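Local structure of plasmodesmata-located protein 8 (6GRF) at residues A[46-51]-A[61-66]; A[26-31]-A[107-112]; A[34-39]-A[80-85]; A[112-117]-A[171-176]. The protein probably modulates cell-to-cell trafficking through plasmodesmata, presenting two tandem DUF26 (Gnk2-like) domains on the extracellular side of the plasma membrane. One frame throughout, in Å; residues are numbered along the deposited sequence. Where two conformers were deposited one is given.

Contact 1: A[46-51]-A[61-66]; sequences SFAVGN and AVFGLY. With NAG (2-acetamido-2-deoxy-beta-D-glucopyranose), chain D.
F47 and G64 exchange a pair of backbone hydrogen bonds, F47 N to G64 O at 2.9 Å and G64 N to F47 O at 3.2 Å. Two residues on, V49 and V62 form the second hydrogen-bonded pair, 2.9 Å in both directions: V49 N gives to V62 O, and V62 N to V49 O. Between these pairs the non-hydrogen-bonded A48 and F63 bring their alpha carbons close, and CA-H...O contacts fill in, A48 CA lying 3.4 Å from V62 O. This is the antiparallel ladder that joins edge strand 44-49 to strand 62-68 in the five-stranded sheet of the first DUF26 domain; on its other side, strand 62-68 pairs with 105-110. The side chains of F47, V49 and V62 lie on the face covered by helix 23-39, where beta-branched valines suit an extended backbone, V62 buried and V49 nearer the surface. F47 CG is anti to the carbonyl carbon (chi1 -55°), and CE2 reaches Y66 CE2 at 3.8 Å, rim to rim, each atom close to the plane of the other ring. The Y66 hydroxyl bonds to A42 O and S38 OG, so tyrosine combines an apolar flank with a polar tip. On the opposite face, A48 CB rests 3.8 Å from F63 CD1; a methyl fits beside this ring. At G50 (phi 97°) a side chain would collide with V49 O, and A61 CB tucks against this loop, 3.4 Å from N51 N. The N51 side chain starts away from segment 61-66 and carries an N-linked sugar, ND2 bonded to C1 of the NAG.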
loop_
_atom_site.group_PDB
_atom_site.type_symbol
_atom_site.label_atom_id
_atom_site.label_comp_id
_atom_site.label_asym_id
_atom_site.label_seq_id
_atom_site.Cartn_x
_atom_site.Cartn_y
_atom_site.Cartn_z
ATOM N N SER A 46 0.690 -13.654 2.307
ATOM C CA SER A 46 2.127 -13.611 2.204
ATOM C C SER A 46 2.596 -14.876 1.465
ATOM O O SER A 46 2.004 -15.907 1.668
ATOM C CB SER A 46 2.680 -13.596 3.590
ATOM O OG SER A 46 3.931 -12.961 3.596
ATOM N N PHE A 47 3.652 -14.789 0.645
ATOM C CA PHE A 47 4.133 -15.937 -0.112
ATOM C C PHE A 47 5.660 -15.932 -0.231
ATOM O O PHE A 47 6.282 -14.900 -0.317
ATOM C CB PHE A 47 3.539 -15.959 -1.517
ATOM C CG PHE A 47 2.039 -15.911 -1.552
ATOM C CD1 PHE A 47 1.293 -17.073 -1.614
ATOM C CD2 PHE A 47 1.378 -14.694 -1.518
ATOM C CE1 PHE A 47 -0.093 -17.015 -1.646
ATOM C CE2 PHE A 47 -0.006 -14.640 -1.555
ATOM C CZ PHE A 47 -0.738 -15.800 -1.626
ATOM N N ALA A 48 6.233 -17.139 -0.244
ATOM C CA ALA A 48 7.601 -17.363 -0.671
ATOM C C ALA A 48 7.592 -18.540 -1.654
ATOM O O ALA A 48 7.029 -19.580 -1.342
ATOM C CB ALA A 48 8.478 -17.641 0.521
ATOM N N VAL A 49 8.122 -18.323 -2.858
ATOM C CA VAL A 49 8.333 -19.401 -3.815
ATOM C C VAL A 49 9.833 -19.524 -4.065
ATOM O O VAL A 49 10.450 -18.589 -4.545
ATOM C CB VAL A 49 7.601 -19.173 -5.149
ATOM C CG1 VAL A 49 7.837 -20.342 -6.094
ATOM C CG2 VAL A 49 6.116 -18.927 -4.955
ATOM N N GLY A 50 10.381 -20.693 -3.741
ATOM C CA GLY A 50 11.696 -21.098 -4.190
ATOM C C GLY A 50 12.785 -20.837 -3.169
ATOM O O GLY A 50 12.549 -20.707 -1.965
ATOM N N ASN A 51 13.995 -20.709 -3.705
ATOM C CA ASN A 51 15.202 -21.093 -3.033
ATOM C C ASN A 51 16.283 -20.048 -3.343
ATOM O O ASN A 51 16.355 -19.513 -4.459
ATOM C CB ASN A 51 15.560 -22.524 -3.455
ATOM C CG ASN A 51 16.847 -23.025 -2.847
ATOM O OD1 ASN A 51 17.815 -23.278 -3.561
ATOM N ND2 ASN A 51 16.856 -23.169 -1.533
ATOM N N ALA A 61 14.529 -16.936 -5.665
ATOM C CA ALA A 61 13.270 -17.040 -5.014
ATOM C C ALA A 61 12.474 -15.745 -5.230
ATOM O O ALA A 61 13.036 -14.690 -5.526
ATOM C CB ALA A 61 13.513 -17.301 -3.553
ATOM N N VAL A 62 11.149 -15.864 -5.116
ATOM C CA VAL A 62 10.238 -14.731 -5.089
ATOM C C VAL A 62 9.606 -14.650 -3.699
ATOM O O VAL A 62 9.197 -15.670 -3.146
ATOM C CB VAL A 62 9.124 -14.845 -6.142
ATOM C CG1 VAL A 62 8.209 -13.632 -6.089
ATOM C CG2 VAL A 62 9.676 -15.033 -7.535
ATOM N N PHE A 63 9.503 -13.420 -3.187
ATOM C CA PHE A 63 8.807 -13.099 -1.962
ATOM C C PHE A 63 7.805 -11.994 -2.289
ATOM O O PHE A 63 8.145 -11.052 -2.996
ATOM C CB PHE A 63 9.764 -12.588 -0.880
ATOM C CG PHE A 63 10.871 -13.534 -0.489
ATOM C CD1 PHE A 63 10.660 -14.528 0.451
ATOM C CD2 PHE A 63 12.140 -13.412 -1.043
ATOM C CE1 PHE A 63 11.690 -15.385 0.818
ATOM C CE2 PHE A 63 13.166 -14.277 -0.687
ATOM C CZ PHE A 63 12.939 -15.255 0.252
ATOM N N GLY A 64 6.576 -12.129 -1.803
ATOM C CA GLY A 64 5.578 -11.140 -2.115
ATOM C C GLY A 64 4.371 -11.227 -1.211
ATOM O O GLY A 64 4.256 -12.150 -0.412
ATOM N N LEU A 65 3.487 -10.229 -1.357
ATOM C CA LEU A 65 2.225 -10.161 -0.653
ATOM C C LEU A 65 1.239 -9.301 -1.452
ATOM O O LEU A 65 1.608 -8.618 -2.418
ATOM C CB LEU A 65 2.450 -9.606 0.761
ATOM C CG LEU A 65 3.169 -8.257 0.882
ATOM C CD1 LEU A 65 2.323 -7.093 0.394
ATOM C CD2 LEU A 65 3.589 -8.017 2.311
ATOM N N TYR A 66 -0.028 -9.376 -1.041
ATOM C CA TYR A 66 -1.059 -8.473 -1.482
ATOM C C TYR A 66 -1.867 -8.051 -0.254
ATOM O O TYR A 66 -1.924 -8.754 0.744
ATOM C CB TYR A 66 -1.954 -9.118 -2.544
ATOM C CG TYR A 66 -2.852 -10.204 -2.008
ATOM C CD1 TYR A 66 -4.153 -9.934 -1.614
ATOM C CD2 TYR A 66 -2.395 -11.506 -1.876
ATOM C CE1 TYR A 66 -4.973 -10.924 -1.096
ATOM C CE2 TYR A 66 -3.206 -12.509 -1.366
ATOM C CZ TYR A 66 -4.500 -12.218 -0.970
ATOM O OH TYR A 66 -5.295 -13.200 -0.459
HETATM C C1 NAG D . 18.018 -23.614 -0.801
HETATM C C2 NAG D . 17.858 -23.861 0.698
HETATM C C3 NAG D . 19.246 -23.822 1.346
HETATM C C4 NAG D . 20.310 -24.583 0.534
HETATM C C5 NAG D . 20.233 -24.351 -0.980
HETATM C C6 NAG D . 21.175 -25.249 -1.780
HETATM C C7 NAG D . 15.599 -23.001 1.218
HETATM C C8 NAG D . 14.817 -21.903 1.879
HETATM N N2 NAG D . 16.938 -22.895 1.300
HETATM O O3 NAG D . 19.167 -24.369 2.672
HETATM O O4 NAG D . 21.607 -24.171 0.981
HETATM O O5 NAG D . 18.892 -24.566 -1.419
HETATM O O6 NAG D . 21.392 -24.683 -3.077
HETATM O O7 NAG D . 15.022 -23.917 0.638
#

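Contact 2: A[26-31]-A[107-112]; sequences SNRDTF and LRYETN
R28 and Y109 meet obliquely, the guanidinium and the phenol ring turned 80° apart, where helix 23-39 packs on the sheet of the first DUF26 domain, an alpha+beta fold with its two helices on one face. The arginine chain leaves the helix extended, CG anti to the backbone N (chi1 179°), and runs out to the phenol. R28 NE donates to Y109 OH at 2.9 Å with an N-H...O angle of 159°; the oxygen lies in the guanidinium plane, at its edge. The aliphatic part of the chain is used too, CG standing above one face of the Y109 ring toward its rim and CD 3.6 Å from Y109 OH. An arginine fits here because it gives both a long apolar stem and several planar donors. Its NH2 also binds T89 OG1 of helix 74-91, while the Y109 hydroxyl has a further bond with S95 O, so R28 NE and NH2 and the Y109 hydroxyl all have partners.

F31, one turn further along the helix, points toward the strand and reaches across to Y109. Its CE2 lies 3.6 Å from Y109 CB, and CZ lies 3.5 Å from R108 O. L107 CD1 adds a looser apolar contact, 4.2 Å from F31 CZ. A large flat side chain suits this place, spanning from the helix to the strand backbone, with V62 of the next strand also against it. Water completes the polar side of the contact: one molecule accepts from R28 NH2 at 3.0 Å and lies 2.6 Å from Y109 OH, at the edge of the phenol ring.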
loop_
_atom_site.group_PDB
_atom_site.type_symbol
_atom_site.label_atom_id
_atom_site.label_comp_id
_atom_site.label_asym_id
_atom_site.label_seq_id
_atom_site.Cartn_x
_atom_site.Cartn_y
_atom_site.Cartn_z
ATOM N N SER A 26 9.532 -18.324 -13.798
ATOM C CA SER A 26 8.597 -19.380 -13.372
ATOM C C SER A 26 8.063 -19.097 -11.966
ATOM O O SER A 26 6.875 -19.270 -11.695
ATOM C CB SER A 26 9.251 -20.739 -13.405
ATOM O OG SER A 26 9.576 -21.103 -14.733
ATOM N N ASN A 27 8.970 -18.701 -11.071
ATOM C CA ASN A 27 8.653 -18.484 -9.662
ATOM C C ASN A 27 7.704 -17.279 -9.528
ATOM O O ASN A 27 6.762 -17.298 -8.727
ATOM C CB ASN A 27 9.931 -18.356 -8.826
ATOM C CG ASN A 27 10.645 -19.683 -8.636
ATOM O OD1 ASN A 27 10.059 -20.737 -8.856
ATOM N ND2 ASN A 27 11.892 -19.635 -8.196
ATOM N N ARG A 28 7.965 -16.244 -10.333
ATOM C CA ARG A 28 7.135 -15.060 -10.404
ATOM C C ARG A 28 5.733 -15.449 -10.879
ATOM O O ARG A 28 4.768 -15.038 -10.258
ATOM C CB ARG A 28 7.766 -14.012 -11.318
ATOM C CG ARG A 28 6.950 -12.740 -11.470
ATOM C CD ARG A 28 7.654 -11.765 -12.385
ATOM N NE ARG A 28 6.784 -10.661 -12.745
ATOM C CZ ARG A 28 5.784 -10.758 -13.607
ATOM N NH1 ARG A 28 5.583 -11.903 -14.242
ATOM N NH2 ARG A 28 4.996 -9.714 -13.825
ATOM N N ASP A 29 5.623 -16.244 -11.949
ATOM C CA ASP A 29 4.299 -16.631 -12.476
ATOM C C ASP A 29 3.510 -17.383 -11.399
ATOM O O ASP A 29 2.322 -17.148 -11.225
ATOM C CB ASP A 29 4.369 -17.537 -13.712
ATOM C CG ASP A 29 4.754 -16.841 -15.005
ATOM O OD1 ASP A 29 4.712 -15.595 -15.041
ATOM O OD2 ASP A 29 5.096 -17.563 -15.982
ATOM N N THR A 30 4.184 -18.320 -10.729
ATOM C CA THR A 30 3.592 -19.163 -9.704
ATOM C C THR A 30 3.069 -18.284 -8.565
ATOM O O THR A 30 1.955 -18.496 -8.059
ATOM C CB THR A 30 4.613 -20.177 -9.173
ATOM O OG1 THR A 30 4.948 -21.041 -10.255
ATOM C CG2 THR A 30 4.101 -20.986 -8.002
ATOM N N PHE A 31 3.897 -17.314 -8.161
ATOM C CA PHE A 31 3.522 -16.354 -7.160
ATOM C C PHE A 31 2.227 -15.641 -7.571
ATOM O O PHE A 31 1.279 -15.644 -6.810
ATOM C CB PHE A 31 4.632 -15.334 -6.935
ATOM C CG PHE A 31 4.167 -14.090 -6.224
ATOM C CD1 PHE A 31 3.905 -14.114 -4.867
ATOM C CD2 PHE A 31 3.980 -12.905 -6.915
ATOM C CE1 PHE A 31 3.467 -12.971 -4.214
ATOM C CE2 PHE A 31 3.544 -11.764 -6.259
ATOM C CZ PHE A 31 3.297 -11.799 -4.910
ATOM N N LEU A 107 -0.150 -4.773 -4.370
ATOM C CA LEU A 107 0.554 -5.999 -4.742
ATOM C C LEU A 107 2.054 -5.718 -4.770
ATOM O O LEU A 107 2.474 -4.718 -5.319
ATOM C CB LEU A 107 0.053 -6.422 -6.120
ATOM C CG LEU A 107 0.684 -7.684 -6.690
ATOM C CD1 LEU A 107 0.353 -8.893 -5.823
ATOM C CD2 LEU A 107 0.214 -7.901 -8.109
ATOM N N ARG A 108 2.852 -6.630 -4.204
ATOM C CA ARG A 108 4.300 -6.443 -4.125
ATOM C C ARG A 108 5.015 -7.795 -4.226
ATOM O O ARG A 108 4.596 -8.775 -3.628
ATOM C CB ARG A 108 4.682 -5.779 -2.801
ATOM C CG ARG A 108 6.152 -5.417 -2.677
ATOM C CD ARG A 108 6.477 -4.750 -1.351
ATOM N NE ARG A 108 7.893 -4.436 -1.233
ATOM C CZ ARG A 108 8.503 -4.082 -0.101
ATOM N NH1 ARG A 108 7.802 -3.799 0.986
ATOM N NH2 ARG A 108 9.826 -4.030 -0.057
ATOM N N TYR A 109 6.137 -7.799 -4.941
ATOM C CA TYR A 109 7.045 -8.923 -4.907
ATOM C C TYR A 109 8.482 -8.429 -5.092
ATOM O O TYR A 109 8.720 -7.398 -5.701
ATOM C CB TYR A 109 6.642 -9.952 -5.964
ATOM C CG TYR A 109 6.938 -9.524 -7.378
ATOM C CD1 TYR A 109 8.214 -9.675 -7.903
ATOM C CD2 TYR A 109 5.952 -8.995 -8.197
ATOM C CE1 TYR A 109 8.514 -9.288 -9.195
ATOM C CE2 TYR A 109 6.235 -8.605 -9.499
ATOM C CZ TYR A 109 7.523 -8.744 -9.991
ATOM O OH TYR A 109 7.858 -8.379 -11.261
ATOM N N GLU A 110 9.430 -9.196 -4.543
ATOM C CA GLU A 110 10.855 -8.937 -4.699
ATOM C C GLU A 110 11.626 -10.261 -4.607
ATOM O O GLU A 110 11.062 -11.297 -4.242
ATOM C CB GLU A 110 11.394 -8.011 -3.605
ATOM C CG GLU A 110 10.378 -7.067 -3.002
ATOM C CD GLU A 110 10.821 -5.618 -2.978
ATOM O OE1 GLU A 110 10.046 -4.752 -3.465
ATOM O OE2 GLU A 110 11.935 -5.366 -2.467
ATOM N N THR A 111 12.934 -10.173 -4.864
ATOM C CA THR A 111 13.886 -11.273 -4.757
ATOM C C THR A 111 14.480 -11.345 -3.344
ATOM O O THR A 111 15.166 -12.289 -3.014
ATOM C CB THR A 111 15.045 -11.111 -5.748
ATOM O OG1 THR A 111 15.699 -9.874 -5.461
ATOM C CG2 THR A 111 14.600 -11.136 -7.193
ATOM N N ASN A 112 14.257 -10.309 -2.531
ATOM C CA ASN A 112 14.750 -10.275 -1.142
ATOM C C ASN A 112 13.560 -10.484 -0.197
ATOM O O ASN A 112 12.436 -10.089 -0.500
ATOM C CB ASN A 112 15.473 -8.971 -0.781
ATOM C CG ASN A 112 16.084 -8.254 -1.970
ATOM O OD1 ASN A 112 17.095 -8.694 -2.522
ATOM N ND2 ASN A 112 15.466 -7.149 -2.373
HETATM O O HOH W 1 5.860 -7.202 -12.425
#

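Contact 3: A[34-39]-A[80-85]; sequences SVVTSS and CIQTSV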
loop_
_atom_site.group_PDB
_atom_site.type_symbol
_atom_site.label_atom_id
_atom_site.label_comp_id
_atom_site.label_asym_id
_atom_site.label_seq_id
_atom_site.Cartn_x
_atom_site.Cartn_y
_atom_site.Cartn_z
ATOM N N SER A 34 -0.801 -17.625 -7.433
ATOM C CA SER A 34 -1.191 -17.905 -6.028
ATOM C C SER A 34 -1.980 -16.726 -5.445
ATOM O O SER A 34 -2.896 -16.921 -4.665
ATOM C CB SER A 34 0.004 -18.190 -5.156
ATOM O OG SER A 34 0.569 -19.446 -5.480
ATOM N N VAL A 35 -1.568 -15.516 -5.824
ATOM C CA VAL A 35 -2.172 -14.281 -5.350
ATOM C C VAL A 35 -3.635 -14.245 -5.787
ATOM O O VAL A 35 -4.486 -13.864 -5.009
ATOM C CB VAL A 35 -1.377 -13.062 -5.854
ATOM C CG1 VAL A 35 -2.210 -11.802 -5.873
ATOM C CG2 VAL A 35 -0.099 -12.860 -5.048
ATOM N N VAL A 36 -3.909 -14.666 -7.025
ATOM C CA VAL A 36 -5.256 -14.689 -7.570
ATOM C C VAL A 36 -6.081 -15.756 -6.830
ATOM O O VAL A 36 -7.223 -15.508 -6.454
ATOM C CB VAL A 36 -5.253 -14.923 -9.093
ATOM C CG1 VAL A 36 -6.644 -15.238 -9.617
ATOM C CG2 VAL A 36 -4.650 -13.746 -9.846
ATOM N N THR A 37 -5.491 -16.937 -6.629
ATOM C CA THR A 37 -6.133 -18.048 -5.933
ATOM C C THR A 37 -6.522 -17.607 -4.514
ATOM O O THR A 37 -7.656 -17.800 -4.110
ATOM C CB THR A 37 -5.224 -19.289 -5.946
ATOM O OG1 THR A 37 -5.055 -19.701 -7.302
ATOM C CG2 THR A 37 -5.771 -20.457 -5.155
ATOM N N SER A 38 -5.570 -17.003 -3.787
ATOM C CA SER A 38 -5.726 -16.596 -2.375
ATOM C C SER A 38 -6.782 -15.491 -2.223
ATOM O O SER A 38 -7.499 -15.462 -1.232
ATOM C CB SER A 38 -4.421 -16.137 -1.805
ATOM O OG SER A 38 -4.513 -15.959 -0.402
ATOM N N SER A 39 -6.800 -14.571 -3.193
ATOM C CA SER A 39 -7.776 -13.476 -3.348
ATOM C C SER A 39 -9.191 -13.854 -2.886
ATOM O O SER A 39 -9.830 -13.093 -2.151
ATOM C CB SER A 39 -7.833 -13.041 -4.785
ATOM O OG SER A 39 -7.404 -11.708 -4.908
ATOM N N CYS A 80 -10.048 -6.681 -8.052
ATOM C CA CYS A 80 -8.963 -5.709 -7.919
ATOM C C CYS A 80 -7.605 -6.404 -8.089
ATOM O O CYS A 80 -6.702 -5.863 -8.710
ATOM C CB CYS A 80 -9.009 -5.020 -6.556
ATOM S SG CYS A 80 -7.895 -3.595 -6.401
ATOM N N ILE A 81 -7.465 -7.583 -7.480
ATOM C CA ILE A 81 -6.214 -8.321 -7.493
ATOM C C ILE A 81 -5.960 -8.872 -8.908
ATOM O O ILE A 81 -4.857 -8.759 -9.404
ATOM C CB ILE A 81 -6.209 -9.407 -6.397
ATOM C CG1 ILE A 81 -6.122 -8.780 -5.003
ATOM C CG2 ILE A 81 -5.086 -10.422 -6.602
ATOM C CD1 ILE A 81 -4.787 -8.135 -4.690
ATOM N N GLN A 82 -6.987 -9.396 -9.580
ATOM C CA GLN A 82 -6.825 -9.860 -10.958
ATOM C C GLN A 82 -6.344 -8.686 -11.822
ATOM O O GLN A 82 -5.421 -8.844 -12.617
ATOM C CB GLN A 82 -8.116 -10.490 -11.492
ATOM C CG GLN A 82 -8.014 -11.037 -12.914
ATOM C CD GLN A 82 -6.904 -12.051 -13.082
ATOM O OE1 GLN A 82 -5.806 -11.722 -13.528
ATOM N NE2 GLN A 82 -7.176 -13.293 -12.717
ATOM N N THR A 83 -6.955 -7.513 -11.645
ATOM C CA THR A 83 -6.597 -6.316 -12.415
ATOM C C THR A 83 -5.138 -5.934 -12.127
ATOM O O THR A 83 -4.383 -5.505 -13.014
ATOM C CB THR A 83 -7.558 -5.159 -12.102
ATOM O OG1 THR A 83 -8.891 -5.622 -12.311
ATOM C CG2 THR A 83 -7.301 -3.936 -12.955
ATOM N N SER A 84 -4.773 -6.094 -10.860
ATOM C CA SER A 84 -3.489 -5.746 -10.316
ATOM C C SER A 84 -2.378 -6.639 -10.909
ATOM O O SER A 84 -1.308 -6.165 -11.300
ATOM C CB SER A 84 -3.592 -5.839 -8.813
ATOM O OG SER A 84 -2.334 -5.949 -8.209
ATOM N N VAL A 85 -2.650 -7.938 -11.003
ATOM C CA VAL A 85 -1.683 -8.898 -11.548
ATOM C C VAL A 85 -1.416 -8.575 -13.033
ATOM O O VAL A 85 -0.263 -8.602 -13.483
ATOM C CB VAL A 85 -2.165 -10.341 -11.307
ATOM C CG1 VAL A 85 -1.462 -11.354 -12.194
ATOM C CG2 VAL A 85 -2.006 -10.716 -9.843
#
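I81 drives its branched side chain from helix 80-85 into the flank of helix 34-39. Its CB lies 3.0 Å from S39 OG, shorter than a normal contact, so the placement of that hydroxyl is doubtful. From there the chain forks. CG2, anti to the backbone N, presses on V35 CG1 at 3.3 Å, tighter than usual van der Waals contact, the two side chains crossing at about a right angle. CG1 is anti to the carbonyl carbon (chi1 -70°), and the terminal CD1 carries on to the ring of Y66, under the helices. The two segments are antiparallel, their axes 172° apart in direction and 9.4 Å at closest approach, and belong to the helices 23-39 and 74-91 that lie side by side on one face of the sheet in the first DUF26 domain; C80 ties the second helix to the sheet through its disulfide with C105. One turn beyond I81, V85 turns CG2 toward both valines, 4.1 Å from V35 CG1 and 4.0 Å from V36 CG2. Branched aliphatic side chains fill the interface between the helices, and no hydrogen bond joins these segments. V36, nearer the surface, also lies beside the side chain of Q82, whose long polar chain tolerates a partly exposed place. A small side chain at S39 suits a position facing I81, but the model gives its buried OG no polar partner.

Contact 4: A[112-117]-A[171-176]; sequences NDFLGK and VGDLSP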
loop_
_atom_site.group_PDB
_atom_site.type_symbol
_atom_site.label_atom_id
_atom_site.label_comp_id
_atom_site.label_asym_id
_atom_site.label_seq_id
_atom_site.Cartn_x
_atom_site.Cartn_y
_atom_site.Cartn_z
ATOM N N ASN A 112 14.257 -10.309 -2.531
ATOM C CA ASN A 112 14.750 -10.275 -1.142
ATOM C C ASN A 112 13.560 -10.484 -0.197
ATOM O O ASN A 112 12.436 -10.089 -0.500
ATOM C CB ASN A 112 15.473 -8.971 -0.781
ATOM C CG ASN A 112 16.084 -8.254 -1.970
ATOM O OD1 ASN A 112 17.095 -8.694 -2.522
ATOM N ND2 ASN A 112 15.466 -7.149 -2.373
ATOM N N ASP A 113 13.829 -11.095 0.955
ATOM C CA ASP A 113 12.806 -11.452 1.888
ATOM C C ASP A 113 12.520 -10.237 2.772
ATOM O O ASP A 113 13.167 -10.047 3.786
ATOM C CB ASP A 113 13.216 -12.659 2.725
ATOM C CG ASP A 113 12.173 -13.069 3.749
ATOM O OD1 ASP A 113 11.081 -12.481 3.744
ATOM O OD2 ASP A 113 12.471 -13.970 4.546
ATOM N N PHE A 114 11.527 -9.446 2.370
ATOM C CA PHE A 114 11.116 -8.230 3.077
ATOM C C PHE A 114 9.929 -8.506 4.015
ATOM O O PHE A 114 9.494 -7.598 4.741
ATOM C CB PHE A 114 10.710 -7.165 2.060
ATOM C CG PHE A 114 9.409 -7.471 1.363
ATOM C CD1 PHE A 114 9.386 -8.233 0.205
ATOM C CD2 PHE A 114 8.202 -7.011 1.869
ATOM C CE1 PHE A 114 8.189 -8.513 -0.437
ATOM C CE2 PHE A 114 7.005 -7.306 1.237
ATOM C CZ PHE A 114 7.001 -8.054 0.080
ATOM N N LEU A 115 9.389 -9.733 3.984
ATOM C CA LEU A 115 8.134 -10.070 4.665
ATOM C C LEU A 115 8.305 -9.912 6.179
ATOM O O LEU A 115 9.211 -10.474 6.750
ATOM C CB LEU A 115 7.718 -11.499 4.313
ATOM C CG LEU A 115 7.234 -11.704 2.881
ATOM C CD1 LEU A 115 6.912 -13.175 2.624
ATOM C CD2 LEU A 115 6.027 -10.827 2.592
ATOM N N GLY A 116 7.436 -9.108 6.803
ATOM C CA GLY A 116 7.375 -8.985 8.261
ATOM C C GLY A 116 8.285 -7.908 8.830
ATOM O O GLY A 116 8.159 -7.569 10.002
ATOM N N LYS A 117 9.211 -7.373 8.023
ATOM C CA LYS A 117 10.234 -6.451 8.531
ATOM C C LYS A 117 9.708 -5.022 8.438
ATOM O O LYS A 117 9.122 -4.645 7.425
ATOM C CB LYS A 117 11.544 -6.560 7.748
ATOM C CG LYS A 117 12.344 -7.845 7.941
ATOM C CD LYS A 117 13.491 -7.952 6.944
ATOM C CE LYS A 117 14.473 -9.063 7.247
ATOM N NZ LYS A 117 13.868 -10.398 7.029
ATOM N N VAL A 171 -0.321 -2.801 6.149
ATOM C CA VAL A 171 -0.215 -4.054 5.409
ATOM C C VAL A 171 -0.103 -5.195 6.428
ATOM O O VAL A 171 0.590 -5.078 7.414
ATOM C CB VAL A 171 0.954 -4.026 4.410
ATOM C CG1 VAL A 171 1.119 -5.364 3.710
ATOM C CG2 VAL A 171 0.769 -2.919 3.385
ATOM N N GLY A 172 -0.781 -6.307 6.141
ATOM C CA GLY A 172 -1.063 -7.392 7.093
ATOM C C GLY A 172 0.156 -8.207 7.516
ATOM O O GLY A 172 -0.008 -9.099 8.314
ATOM N N ASP A 173 1.359 -7.892 7.007
ATOM C CA ASP A 173 2.603 -8.569 7.404
ATOM C C ASP A 173 3.237 -7.917 8.645
ATOM O O ASP A 173 4.178 -8.461 9.195
ATOM C CB ASP A 173 3.607 -8.660 6.243
ATOM C CG ASP A 173 4.251 -7.351 5.794
ATOM O OD1 ASP A 173 3.546 -6.333 5.768
ATOM O OD2 ASP A 173 5.449 -7.376 5.427
ATOM N N LEU A 174 2.695 -6.787 9.122
ATOM C CA LEU A 174 3.275 -6.042 10.246
ATOM C C LEU A 174 2.678 -6.503 11.576
ATOM O O LEU A 174 1.499 -6.756 11.680
ATOM C CB LEU A 174 2.978 -4.550 10.062
ATOM C CG LEU A 174 3.761 -3.806 8.985
ATOM C CD1 LEU A 174 3.543 -2.310 9.146
ATOM C CD2 LEU A 174 5.247 -4.130 9.045
ATOM N N SER A 175 3.516 -6.530 12.611
ATOM C CA SER A 175 3.073 -6.676 13.976
ATOM C C SER A 175 2.332 -5.406 14.389
ATOM O O SER A 175 2.528 -4.364 13.772
ATOM C CB SER A 175 4.238 -6.939 14.893
ATOM O OG SER A 175 5.021 -5.764 15.064
ATOM N N PRO A 176 1.479 -5.458 15.442
ATOM C CA PRO A 176 0.835 -4.267 16.000
ATOM C C PRO A 176 1.778 -3.095 16.314
ATOM O O PRO A 176 1.477 -1.952 15.973
ATOM C CB PRO A 176 0.230 -4.778 17.314
ATOM C CG PRO A 176 -0.064 -6.231 17.038
ATOM C CD PRO A 176 1.058 -6.690 16.130
HETATM O O HOH W 2 6.390 -6.466 11.731
#
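A single carboxylate oxygen, D173 OD2, receives the backbone N-H of G116 and so joins the linker 112-117, which runs from strand 105-110 of the first DUF26 sheet to strand 122-127 of the second, to loop 171-176 of the second domain. The bond is 3.0 Å long and nearly straight, 171° at the hydrogen, and it meets OD2 on the anti side, tilted out of the carboxylate plane. D173 CG sits between its backbone N and carbonyl carbon (chi1 70°), and the side chain sets off toward the linker. Q206 NE2 also donates to this oxygen and to K117 O, so one amide side chain braces both loops. Aspartate suits the place: a short acid that can accept from two donors.

Each loop is folded by a beta turn, type II from F114 to K117 and type I from V171 to L174. In the first, G116 takes a positive phi of 89°, which favours glycine, and its CA makes a CA-H...O contact with D173 O at 3.4 Å. An Asx turn overlaps its start, D113 OD1 accepting from L115 N at 3.2 Å. The F114 ring reaches back to the first domain, in a cation-pi pair with R108, and L115 packs there on L65. L174 CD2 lies 4.2 Å from K117 O, a loose methyl-to-carbonyl contact. S175 stands at the N-cap of helix 176-193, its OG bonded to D178 N. One water bridges the two loops, donating to G116 O at 2.7 Å and accepting from S175 N at 3.0 Å.

How the contacts relate
Contacts 1, 2 and 3 build the first DUF26 domain, and contact 4 joins it to the second. Contacts 1 and 2 lie about 6 Å apart between centres and share the sheet: F63 O is 2.7 Å from E110 N, and L65 N 2.9 Å from R108 O. Contact 3, about 14 Å from contact 1 and 13 Å from contact 2 between centres, stacks the helices over that sheet; L107 CD1 meets V35 CG1 at 3.9 Å. On the sheet's other side, contact 4 touches contact 1 through L115 CD1, 3.1 Å from S46 OG. Contacts 3 and 4 do not touch. The glycan marks the far end of contact 1, its nearest atoms about 12 Å from the L115 side chain.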